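Local coordinates for putative dihydrodipicolinate synthase family protein (Coccidioides immitis, PDB 3QFE), which is of unknown function but belongs to the dihydrodipicolinate synthase family, whose members are built on a TIM barrel, at residues L140-Y145 / N168-G173; V172-T177 / A194-F199; N223-T228 / E309-E314; K266-I271 / Q301-V306. All coordinates share one frame; numbering follows the deposited sequence.

Contact 1: residues L140-Y145 / N168-G173; sequences LPVVIY and NPNVVG
Strands 142-145 and 171-173 run parallel, their axes 4.7 Å apart at closest approach and splayed by 58°, and three backbone bonds join them. Val142 N gives a nearly straight bond to Asn170 O (2.9 Å), and Val172 N returns one to Val142 O (2.8 Å) in the plane of that carbonyl. The third, from Ile144 N to Gly173 O (3.0 Å), comes in above the carbonyl plane. From the first bond to the third, one strand advances two residues and the other three, so the pairing slips at Val172. A type I turn from Asn168 to Val171 leads into strand 171-176. At the entry, Asn170 holds CG anti to its backbone N (chi1 -167°), which carries the amide back to the incoming chain. Its ND2 makes a long bond to Leu140 O (3.3 Å), bent and from above the carbonyl plane, while its stronger partner is Ser135 O of helix 124-137. The Pro141 ring rests with CB on Val172 CG2 (3.6 Å), and the same methyl meets Val143 CG2. On the face carrying Val142 and Val171, the Val171 isopropyl group uses both branches: CG2 faces Val142 CG1, and CG1 meets the tip of Ile144 at CD1 (4.0 Å). Helix 124-137 covers this face through Phe131 and Ser135. Val143 CG1 lies against the bare Gly173 backbone, 3.5 Å from its C. Neighbouring parallel strands connected through helix 158-167 form a beta-alpha-beta crossover, the repeating element of a TIM barrel.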
loop_
_atom_site.group_PDB
_atom_site.type_symbol
_atom_site.label_atom_id
_atom_site.label_comp_id
_atom_site.label_asym_id
_atom_site.label_seq_id
_atom_site.Cartn_x
_atom_site.Cartn_y
_atom_site.Cartn_z
ATOM N N LEU A 140 1.705 -17.298 -6.111
ATOM C CA LEU A 140 2.313 -16.399 -5.136
ATOM C C LEU A 140 1.516 -16.425 -3.816
ATOM O O LEU A 140 0.307 -16.667 -3.823
ATOM C CB LEU A 140 2.388 -14.958 -5.692
ATOM C CG LEU A 140 3.422 -14.603 -6.787
ATOM C CD1 LEU A 140 3.252 -13.172 -7.263
ATOM C CD2 LEU A 140 4.883 -14.845 -6.380
ATOM N N PRO A 141 2.190 -16.178 -2.685
ATOM C CA PRO A 141 1.458 -16.080 -1.403
ATOM C C PRO A 141 0.414 -14.941 -1.407
ATOM O O PRO A 141 0.646 -13.888 -1.997
ATOM C CB PRO A 141 2.568 -15.801 -0.379
ATOM C CG PRO A 141 3.844 -16.254 -1.018
ATOM C CD PRO A 141 3.657 -16.138 -2.508
ATOM N N VAL A 142 -0.700 -15.153 -0.718
ATOM C CA VAL A 142 -1.866 -14.280 -0.816
ATOM C C VAL A 142 -2.115 -13.450 0.456
ATOM O O VAL A 142 -2.133 -13.978 1.549
ATOM C CB VAL A 142 -3.136 -15.121 -1.168
ATOM C CG1 VAL A 142 -4.431 -14.338 -0.949
ATOM C CG2 VAL A 142 -3.033 -15.665 -2.598
ATOM N N VAL A 143 -2.294 -12.143 0.284
ATOM C CA VAL A 143 -2.716 -11.267 1.380
ATOM C C VAL A 143 -4.156 -10.803 1.096
ATOM O O VAL A 143 -4.443 -10.218 0.041
ATOM C CB VAL A 143 -1.752 -10.052 1.581
ATOM C CG1 VAL A 143 -2.206 -9.190 2.761
ATOM C CG2 VAL A 143 -0.323 -10.527 1.827
ATOM N N ILE A 144 -5.049 -11.083 2.039
ATOM C CA ILE A 144 -6.445 -10.674 1.947
ATOM C C ILE A 144 -6.452 -9.165 2.013
ATOM O O ILE A 144 -5.762 -8.573 2.861
ATOM C CB ILE A 144 -7.280 -11.266 3.100
ATOM C CG1 ILE A 144 -7.314 -12.791 3.007
ATOM C CG2 ILE A 144 -8.703 -10.702 3.105
ATOM C CD1 ILE A 144 -7.716 -13.491 4.315
ATOM N N TYR A 145 -7.168 -8.547 1.081
ATOM C CA TYR A 145 -7.295 -7.095 1.029
ATOM C C TYR A 145 -8.715 -6.790 1.433
ATOM O O TYR A 145 -9.649 -6.982 0.661
ATOM C CB TYR A 145 -7.031 -6.602 -0.386
ATOM C CG TYR A 145 -6.817 -5.102 -0.588
ATOM C CD1 TYR A 145 -6.393 -4.629 -1.831
ATOM C CD2 TYR A 145 -7.041 -4.164 0.442
ATOM C CE1 TYR A 145 -6.196 -3.267 -2.070
ATOM C CE2 TYR A 145 -6.855 -2.787 0.221
ATOM C CZ TYR A 145 -6.422 -2.345 -1.043
ATOM O OH TYR A 145 -6.209 -1.001 -1.317
ATOM N N ASN A 168 -6.094 -22.377 4.418
ATOM C CA ASN A 168 -5.266 -21.994 3.277
ATOM C C ASN A 168 -3.866 -21.513 3.659
ATOM O O ASN A 168 -3.660 -20.315 3.809
ATOM C CB ASN A 168 -5.954 -20.879 2.487
ATOM C CG ASN A 168 -7.285 -21.287 1.928
ATOM O OD1 ASN A 168 -7.384 -22.261 1.181
ATOM N ND2 ASN A 168 -8.329 -20.525 2.262
ATOM N N PRO A 169 -2.890 -22.439 3.769
ATOM C CA PRO A 169 -1.523 -22.068 4.204
ATOM C C PRO A 169 -0.807 -21.122 3.229
ATOM O O PRO A 169 0.195 -20.513 3.582
ATOM C CB PRO A 169 -0.789 -23.416 4.271
ATOM C CG PRO A 169 -1.871 -24.489 4.208
ATOM C CD PRO A 169 -2.999 -23.871 3.426
ATOM N N ASN A 170 -1.326 -21.000 2.010
ATOM C CA ASN A 170 -0.803 -20.022 1.065
ATOM C C ASN A 170 -1.349 -18.605 1.322
ATOM O O ASN A 170 -0.964 -17.647 0.643
ATOM C CB ASN A 170 -1.078 -20.490 -0.369
ATOM C CG ASN A 170 -0.307 -19.708 -1.405
ATOM O OD1 ASN A 170 0.865 -19.371 -1.207
ATOM N ND2 ASN A 170 -0.955 -19.419 -2.526
ATOM N N VAL A 171 -2.267 -18.477 2.280
ATOM C CA VAL A 171 -2.726 -17.155 2.709
ATOM C C VAL A 171 -1.806 -16.738 3.827
ATOM O O VAL A 171 -1.681 -17.446 4.835
ATOM C CB VAL A 171 -4.200 -17.142 3.172
ATOM C CG1 VAL A 171 -4.508 -15.906 4.016
ATOM C CG2 VAL A 171 -5.149 -17.261 1.951
ATOM N N VAL A 172 -1.154 -15.596 3.642
ATOM C CA VAL A 172 -0.102 -15.169 4.559
ATOM C C VAL A 172 -0.314 -13.802 5.247
ATOM O O VAL A 172 0.603 -13.287 5.883
ATOM C CB VAL A 172 1.281 -15.168 3.848
ATOM C CG1 VAL A 172 1.682 -16.595 3.457
ATOM C CG2 VAL A 172 1.275 -14.239 2.638
ATOM N N GLY A 173 -1.498 -13.221 5.118
ATOM C CA GLY A 173 -1.790 -11.981 5.804
ATOM C C GLY A 173 -3.100 -11.354 5.383
ATOM O O GLY A 173 -3.835 -11.936 4.593
#

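Contact 2: residues V172-T177 / A194-F199; sequences VGVKLT and AAFSVF
Gly173 CA lies over one face of the Phe196 ring, 3.6 Å from the centroid and 16° off the normal, a CH-pi contact made just before strand 197-200 begins. The same CA is only 3.1 Å from Ser197 O, a closeness that a residue without CB permits. Val174 puts CG1 between its own N and carbonyl carbon (chi1 58°), where it meets Phe196 CE2 obliquely at 3.7 Å. That methyl also neighbours Val198 CG1, which Leu176 CD1 touches from further along at 3.6 Å. An apolar row thus runs down this face. Beneath it, four backbone bonds set the register: Ser197 N to Val172 O, Val174 N to Ser197 O (3.2 Å), Phe199 N to Val174 O and Leu176 N to Phe199 O (2.8 Å). The axes diverge by just 11°. On the other face, which carries Lys175 and Phe199, the Phe199 ring turns its edge to Val174 O and meets Trp15 edge-to-face, while Ser197 OG bonds to Pro10 O. Helix 158-167 covers the apolar row, with Ile161 against Val174, Leu176 and Phe196. Strand 142-146 flanks strand 171-176, Val198 pairs with Ala215 ahead of strand 216-218, and helix 181-190 makes the crossover between the two strands.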
loop_
_atom_site.group_PDB
_atom_site.type_symbol
_atom_site.label_atom_id
_atom_site.label_comp_id
_atom_site.label_asym_id
_atom_site.label_seq_id
_atom_site.Cartn_x
_atom_site.Cartn_y
_atom_site.Cartn_z
ATOM N N VAL A 172 -1.154 -15.596 3.642
ATOM C CA VAL A 172 -0.102 -15.169 4.559
ATOM C C VAL A 172 -0.314 -13.802 5.247
ATOM O O VAL A 172 0.603 -13.287 5.883
ATOM C CB VAL A 172 1.281 -15.168 3.848
ATOM C CG1 VAL A 172 1.682 -16.595 3.457
ATOM C CG2 VAL A 172 1.275 -14.239 2.638
ATOM N N GLY A 173 -1.498 -13.221 5.118
ATOM C CA GLY A 173 -1.790 -11.981 5.804
ATOM C C GLY A 173 -3.100 -11.354 5.383
ATOM O O GLY A 173 -3.835 -11.936 4.593
ATOM N N VAL A 174 -3.378 -10.164 5.915
ATOM C CA VAL A 174 -4.585 -9.393 5.619
ATOM C C VAL A 174 -4.168 -7.918 5.726
ATOM O O VAL A 174 -3.379 -7.589 6.592
ATOM C CB VAL A 174 -5.779 -9.742 6.609
ATOM C CG1 VAL A 174 -5.412 -9.503 8.089
ATOM C CG2 VAL A 174 -7.029 -8.944 6.276
ATOM N N LYS A 175 -4.620 -7.064 4.805
ATOM C CA LYS A 175 -4.595 -5.628 5.005
ATOM C C LYS A 175 -5.980 -5.215 5.462
ATOM O O LYS A 175 -6.950 -5.389 4.733
ATOM C CB LYS A 175 -4.225 -4.873 3.727
ATOM C CG LYS A 175 -4.384 -3.318 3.820
ATOM C CD LYS A 175 -3.843 -2.592 2.587
ATOM C CE LYS A 175 -4.311 -1.103 2.434
ATOM N NZ LYS A 175 -3.685 -0.394 1.191
ATOM N N LEU A 176 -6.065 -4.669 6.670
ATOM C CA LEU A 176 -7.310 -4.070 7.172
ATOM C C LEU A 176 -7.267 -2.559 6.921
ATOM O O LEU A 176 -6.309 -1.896 7.297
ATOM C CB LEU A 176 -7.475 -4.358 8.657
ATOM C CG LEU A 176 -7.360 -5.811 9.117
ATOM C CD1 LEU A 176 -7.009 -5.865 10.587
ATOM C CD2 LEU A 176 -8.662 -6.540 8.865
ATOM N N THR A 177 -8.280 -2.003 6.270
ATOM C CA THR A 177 -8.203 -0.591 5.880
ATOM C C THR A 177 -8.508 0.301 7.069
ATOM O O THR A 177 -7.732 1.227 7.367
ATOM C CB THR A 177 -9.148 -0.245 4.727
ATOM O OG1 THR A 177 -10.490 -0.600 5.101
ATOM C CG2 THR A 177 -8.699 -0.971 3.419
ATOM N N ALA A 194 4.323 -15.906 12.709
ATOM C CA ALA A 194 5.278 -16.571 11.815
ATOM C C ALA A 194 4.629 -17.126 10.556
ATOM O O ALA A 194 5.324 -17.428 9.570
ATOM C CB ALA A 194 6.051 -17.671 12.559
ATOM N N ALA A 195 3.302 -17.251 10.583
ATOM C CA ALA A 195 2.550 -17.741 9.437
ATOM C C ALA A 195 1.617 -16.695 8.807
ATOM O O ALA A 195 0.942 -16.988 7.822
ATOM C CB ALA A 195 1.745 -18.979 9.833
ATOM N N PHE A 196 1.560 -15.493 9.374
ATOM C CA PHE A 196 0.494 -14.563 9.016
ATOM C C PHE A 196 0.784 -13.157 9.545
ATOM O O PHE A 196 1.117 -12.996 10.703
ATOM C CB PHE A 196 -0.842 -15.106 9.547
ATOM C CG PHE A 196 -2.064 -14.395 9.029
ATOM C CD1 PHE A 196 -2.726 -14.857 7.903
ATOM C CD2 PHE A 196 -2.587 -13.292 9.704
ATOM C CE1 PHE A 196 -3.884 -14.220 7.434
ATOM C CE2 PHE A 196 -3.741 -12.644 9.247
ATOM C CZ PHE A 196 -4.386 -13.112 8.108
ATOM N N SER A 197 0.656 -12.153 8.676
ATOM C CA SER A 197 0.994 -10.761 8.997
ATOM C C SER A 197 -0.258 -9.894 8.895
ATOM O O SER A 197 -0.897 -9.846 7.841
ATOM C CB SER A 197 2.047 -10.208 8.010
ATOM O OG SER A 197 3.295 -10.845 8.154
ATOM N N VAL A 198 -0.601 -9.200 9.967
ATOM C CA VAL A 198 -1.701 -8.251 9.923
ATOM C C VAL A 198 -1.177 -6.847 9.595
ATOM O O VAL A 198 -0.224 -6.367 10.217
ATOM C CB VAL A 198 -2.468 -8.206 11.259
ATOM C CG1 VAL A 198 -3.708 -7.326 11.117
ATOM C CG2 VAL A 198 -2.870 -9.620 11.728
ATOM N N PHE A 199 -1.798 -6.175 8.644
ATOM C CA PHE A 199 -1.392 -4.813 8.336
ATOM C C PHE A 199 -2.560 -3.894 8.559
ATOM O O PHE A 199 -3.669 -4.191 8.135
ATOM C CB PHE A 199 -0.935 -4.672 6.887
ATOM C CG PHE A 199 0.316 -5.426 6.559
ATOM C CD1 PHE A 199 1.572 -4.875 6.819
ATOM C CD2 PHE A 199 0.249 -6.670 5.958
ATOM C CE1 PHE A 199 2.761 -5.587 6.500
ATOM C CE2 PHE A 199 1.417 -7.374 5.629
ATOM C CZ PHE A 199 2.674 -6.829 5.903
#

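Contact 3: residues N223-T228 / E309-E314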
loop_
_atom_site.group_PDB
_atom_site.type_symbol
_atom_site.label_atom_id
_atom_site.label_comp_id
_atom_site.label_asym_id
_atom_site.label_seq_id
_atom_site.Cartn_x
_atom_site.Cartn_y
_atom_site.Cartn_z
ATOM N N ASN A 223 3.940 7.713 0.711
ATOM C CA ASN A 223 4.187 8.283 -0.626
ATOM C C ASN A 223 4.789 9.671 -0.515
ATOM O O ASN A 223 5.621 10.064 -1.339
ATOM C CB ASN A 223 2.894 8.441 -1.428
ATOM C CG ASN A 223 2.518 7.195 -2.195
ATOM O OD1 ASN A 223 3.170 6.835 -3.179
ATOM N ND2 ASN A 223 1.424 6.555 -1.786
ATOM N N VAL A 224 4.341 10.418 0.488
ATOM C CA VAL A 224 4.673 11.830 0.583
ATOM C C VAL A 224 5.962 12.076 1.364
ATOM O O VAL A 224 6.860 12.764 0.883
ATOM C CB VAL A 224 3.518 12.616 1.196
ATOM C CG1 VAL A 224 3.773 14.111 1.035
ATOM C CG2 VAL A 224 2.217 12.215 0.510
ATOM N N PHE A 225 6.050 11.485 2.557
ATOM C CA PHE A 225 7.211 11.626 3.430
ATOM C C PHE A 225 7.696 10.261 3.914
ATOM O O PHE A 225 7.514 9.900 5.065
ATOM C CB PHE A 225 6.856 12.557 4.587
ATOM C CG PHE A 225 6.399 13.924 4.141
ATOM C CD1 PHE A 225 7.238 14.750 3.434
ATOM C CD2 PHE A 225 5.128 14.373 4.429
ATOM C CE1 PHE A 225 6.807 16.004 3.012
ATOM C CE2 PHE A 225 4.703 15.628 4.038
ATOM C CZ PHE A 225 5.533 16.440 3.323
ATOM N N PRO A 226 8.322 9.481 3.028
ATOM C CA PRO A 226 8.627 8.117 3.421
ATOM C C PRO A 226 9.643 7.988 4.559
ATOM O O PRO A 226 9.517 7.071 5.384
ATOM C CB PRO A 226 9.148 7.483 2.119
ATOM C CG PRO A 226 9.611 8.634 1.274
ATOM C CD PRO A 226 8.654 9.745 1.608
ATOM N N LYS A 227 10.635 8.879 4.614
ATOM C CA LYS A 227 11.667 8.810 5.660
ATOM C C LYS A 227 11.039 9.057 7.025
ATOM O O LYS A 227 11.321 8.342 8.002
ATOM C CB LYS A 227 12.788 9.834 5.427
ATOM C CG LYS A 227 14.106 9.258 4.963
ATOM C CD LYS A 227 14.550 8.047 5.804
ATOM C CE LYS A 227 16.020 8.098 6.125
ATOM N NZ LYS A 227 16.457 6.860 6.788
ATOM N N THR A 228 10.177 10.073 7.089
ATOM C CA THR A 228 9.455 10.387 8.326
ATOM C C THR A 228 8.616 9.197 8.792
ATOM O O THR A 228 8.728 8.777 9.938
ATOM C CB THR A 228 8.611 11.665 8.197
ATOM O OG1 THR A 228 9.450 12.729 7.747
ATOM C CG2 THR A 228 8.018 12.065 9.540
ATOM N N GLU A 309 5.412 21.708 7.876
ATOM C CA GLU A 309 6.212 21.359 9.050
ATOM C C GLU A 309 6.865 19.983 8.889
ATOM O O GLU A 309 8.049 19.824 9.153
ATOM C CB GLU A 309 5.403 21.417 10.353
ATOM C CG GLU A 309 6.226 21.010 11.581
ATOM C CD GLU A 309 5.452 21.056 12.915
ATOM O OE1 GLU A 309 6.017 21.553 13.911
ATOM O OE2 GLU A 309 4.294 20.579 12.977
ATOM N N VAL A 310 6.076 18.996 8.475
ATOM C CA VAL A 310 6.590 17.644 8.242
ATOM C C VAL A 310 7.566 17.611 7.048
ATOM O O VAL A 310 8.527 16.858 7.066
ATOM C CB VAL A 310 5.428 16.633 8.109
ATOM C CG1 VAL A 310 5.918 15.277 7.627
ATOM C CG2 VAL A 310 4.739 16.478 9.460
ATOM N N ALA A 311 7.341 18.452 6.043
ATOM C CA ALA A 311 8.314 18.638 4.964
ATOM C C ALA A 311 9.679 19.051 5.508
ATOM O O ALA A 311 10.704 18.514 5.074
ATOM C CB ALA A 311 7.825 19.655 3.925
ATOM N N ALA A 312 9.696 19.978 6.461
ATOM C CA ALA A 312 10.962 20.425 7.052
ATOM C C ALA A 312 11.635 19.307 7.837
ATOM O O ALA A 312 12.860 19.179 7.834
ATOM C CB ALA A 312 10.766 21.664 7.930
ATOM N N ILE A 313 10.819 18.483 8.486
ATOM C CA ILE A 313 11.323 17.306 9.202
ATOM C C ILE A 313 11.919 16.288 8.224
ATOM O O ILE A 313 12.992 15.727 8.486
ATOM C CB ILE A 313 10.225 16.661 10.072
ATOM C CG1 ILE A 313 9.942 17.541 11.320
ATOM C CG2 ILE A 313 10.594 15.216 10.458
ATOM C CD1 ILE A 313 8.685 17.121 12.064
ATOM N N GLU A 314 11.224 16.069 7.107
ATOM C CA GLU A 314 11.703 15.162 6.066
ATOM C C GLU A 314 13.019 15.664 5.417
ATOM O O GLU A 314 13.927 14.880 5.162
ATOM C CB GLU A 314 10.626 14.975 5.012
ATOM C CG GLU A 314 11.005 14.038 3.844
ATOM C CD GLU A 314 10.724 12.564 4.125
ATOM O OE1 GLU A 314 10.303 12.206 5.253
ATOM O OE2 GLU A 314 10.923 11.739 3.217
#
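Glu314 extends CG anti to its backbone N and then bends at chi2 (87°), which swings its carboxylate across to the start of helix 226-237. Thr228 turns OG1 anti to its carbonyl carbon (chi1 -54°), bringing the hydroxyl beside its own N-H. Three donors then grip the carboxylate. Lys227 N bonds to OE2 of Glu314 (3.2 Å) and Thr228 N to OE1 (2.8 Å), each on a syn lone pair, while Thr228 OG1 reaches the anti lone pair of Glu314 OE1 at 2.7 Å. Phe225 holds the N-cap position without an acceptor in its side chain, so an acid from a helix far along the chain receives these first-turn N-H groups. The helix start would probably favour the charged form of this buried acid. Phe225 itself packs against the second helix: Val310 CG1 sits over a ring face, 3.4 Å from CD2, and Ala311 CA comes within 3.6 Å of CE1. Glu314 CB, 3.7 Å from Phe225 CD1, joins the apolar part to the polar one. Just beyond Glu314, Ala315 and, a turn on, Ser318 belong to the calcium site. Helix 241-254 lies against Val310 and Ile313, and Phe272, just past helix 262-271, meets the Phe225 ring.

Contact 4: residues K266-I271 / Q301-V306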
loop_
_atom_site.group_PDB
_atom_site.type_symbol
_atom_site.label_atom_id
_atom_site.label_comp_id
_atom_site.label_asym_id
_atom_site.label_seq_id
_atom_site.Cartn_x
_atom_site.Cartn_y
_atom_site.Cartn_z
ATOM N N LYS A 266 -1.848 12.144 -4.630
ATOM C CA LYS A 266 -0.983 12.306 -5.822
ATOM C C LYS A 266 -0.316 13.678 -5.883
ATOM O O LYS A 266 0.872 13.772 -6.197
ATOM C CB LYS A 266 -1.740 12.049 -7.126
ATOM C CG LYS A 266 -2.284 10.637 -7.268
ATOM C CD LYS A 266 -2.785 10.355 -8.691
ATOM C CE LYS A 266 -1.603 10.139 -9.605
ATOM N NZ LYS A 266 -1.968 9.703 -10.964
ATOM N N TYR A 267 -1.066 14.730 -5.563
ATOM C CA TYR A 267 -0.549 16.097 -5.630
ATOM C C TYR A 267 0.500 16.341 -4.532
ATOM O O TYR A 267 1.513 17.023 -4.747
ATOM C CB TYR A 267 -1.680 17.130 -5.568
ATOM C CG TYR A 267 -1.152 18.539 -5.460
ATOM C CD1 TYR A 267 -0.664 19.214 -6.587
ATOM C CD2 TYR A 267 -1.058 19.177 -4.219
ATOM C CE1 TYR A 267 -0.138 20.495 -6.479
ATOM C CE2 TYR A 267 -0.520 20.454 -4.110
ATOM C CZ TYR A 267 -0.066 21.108 -5.242
ATOM O OH TYR A 267 0.475 22.376 -5.133
ATOM N N ALA A 268 0.267 15.772 -3.352
ATOM C CA ALA A 268 1.233 15.916 -2.259
ATOM C C ALA A 268 2.540 15.219 -2.646
ATOM O O ALA A 268 3.613 15.768 -2.480
ATOM C CB ALA A 268 0.667 15.366 -0.957
ATOM N N ALA A 269 2.434 14.017 -3.195
ATOM C CA ALA A 269 3.610 13.300 -3.683
ATOM C C ALA A 269 4.304 14.118 -4.764
ATOM O O ALA A 269 5.533 14.193 -4.787
ATOM C CB ALA A 269 3.214 11.946 -4.213
ATOM N N ALA A 270 3.522 14.769 -5.631
ATOM C CA ALA A 270 4.098 15.565 -6.706
ATOM C C ALA A 270 5.008 16.651 -6.149
ATOM O O ALA A 270 6.071 16.931 -6.719
ATOM C CB ALA A 270 3.028 16.172 -7.579
ATOM N N ILE A 271 4.613 17.289 -5.050
ATOM C CA ILE A 271 5.377 18.456 -4.646
ATOM C C ILE A 271 6.373 18.178 -3.548
ATOM O O ILE A 271 7.203 19.025 -3.226
ATOM C CB ILE A 271 4.482 19.678 -4.325
ATOM C CG1 ILE A 271 3.490 19.355 -3.200
ATOM C CG2 ILE A 271 3.800 20.199 -5.606
ATOM C CD1 ILE A 271 3.116 20.584 -2.408
ATOM N N GLN A 301 -3.540 24.638 -2.017
ATOM C CA GLN A 301 -3.002 25.577 -1.020
ATOM C C GLN A 301 -2.959 24.909 0.365
ATOM O O GLN A 301 -1.926 24.945 1.036
ATOM C CB GLN A 301 -3.764 26.904 -1.006
ATOM N N GLU A 302 -4.057 24.241 0.740
ATOM C CA GLU A 302 -4.182 23.507 2.013
ATOM C C GLU A 302 -3.056 22.467 2.216
ATOM O O GLU A 302 -2.460 22.379 3.286
ATOM C CB GLU A 302 -5.563 22.834 2.100
ATOM C CG GLU A 302 -6.111 22.551 3.524
ATOM C CD GLU A 302 -7.388 21.667 3.507
ATOM O OE1 GLU A 302 -8.468 22.141 3.065
ATOM O OE2 GLU A 302 -7.317 20.491 3.938
ATOM N N VAL A 303 -2.770 21.695 1.175
ATOM C CA VAL A 303 -1.694 20.719 1.218
ATOM C C VAL A 303 -0.366 21.372 1.588
ATOM O O VAL A 303 0.322 20.904 2.492
ATOM C CB VAL A 303 -1.590 19.960 -0.107
ATOM C CG1 VAL A 303 -0.333 19.057 -0.134
ATOM C CG2 VAL A 303 -2.849 19.130 -0.310
ATOM N N ARG A 304 -0.037 22.472 0.915
ATOM C CA ARG A 304 1.215 23.171 1.149
ATOM C C ARG A 304 1.300 23.749 2.565
ATOM O O ARG A 304 2.354 23.684 3.196
ATOM C CB ARG A 304 1.444 24.255 0.095
ATOM C CG ARG A 304 1.330 23.745 -1.340
ATOM C CD ARG A 304 1.802 24.760 -2.387
ATOM N NE ARG A 304 0.913 25.927 -2.475
ATOM C CZ ARG A 304 -0.025 26.115 -3.409
ATOM N NH1 ARG A 304 -0.225 25.224 -4.376
ATOM N NH2 ARG A 304 -0.772 27.212 -3.381
ATOM N N LYS A 305 0.195 24.292 3.074
ATOM C CA LYS A 305 0.198 24.876 4.418
ATOM C C LYS A 305 0.319 23.792 5.490
ATOM O O LYS A 305 1.208 23.850 6.346
ATOM C CB LYS A 305 -1.058 25.730 4.673
ATOM N N VAL A 306 -0.555 22.795 5.407
ATOM C CA VAL A 306 -0.701 21.779 6.434
ATOM C C VAL A 306 0.454 20.778 6.490
ATOM O O VAL A 306 0.673 20.148 7.519
ATOM C CB VAL A 306 -2.058 21.043 6.257
ATOM C CG1 VAL A 306 -2.013 19.586 6.761
ATOM C CG2 VAL A 306 -3.170 21.845 6.919
#
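Val303 forms the apolar centre, its CG1 methyl reaching into helix 262-271. There it meets Ala268 CB at 3.9 Å and the edge of the Tyr267 ring, near the ring plane, 4.2 Å from CD2. Ile271 closes loosely on the same methyl with CD1, 4.4 Å from Val303 CG1. Ile271 CG1 takes the crowded position between its backbone N and carbonyl carbon (chi1 59°), which turns the chain toward the other helix. That same CD1 crosses the Arg304 chain at about a right angle, 3.8 Å from CG. Further out, Arg304 bends at chi3 and folds its guanidinium back along its own helix, one face over Gln301 CA. From there NH1 donates to Tyr267 OH at 3.0 Å, somewhat bent, with the hydroxyl oxygen in the guanidinium plane. Ring and guanidinium planes stand 70° apart, so the two meet through hydroxyl and N-H and do not stack. Tyr267, with CG anti to its backbone N, spans from the buried side to this exposed arginine. The helix axes cross at -56° and come no closer than 10.3 Å. Around them, Pro295 and Lys300 flank Tyr267, while Val224 and Met307 press on Ala268.

Contacts 1 and 2 are consecutive steps round the barrel: they share Val172 and Gly173 of strand 171-176, their centres lie about 8 Å apart, and Ile144 O to Lys175 N is a probable further bond of the ladder. Contacts 3 and 4 come later in the chain, on its helical C-terminal part. Both use helix 297-317, their centres are about 12 Å apart, and Val224 packs on Ala268 between them. Contact 4 is nested within the loop that contact 3 closes. From contact 1 to contact 4 the centres are about 35 Å apart, across the chain's centre. One pair thus builds the barrel wall, while the other holds the C-terminal helices to one another and to helix 226-237.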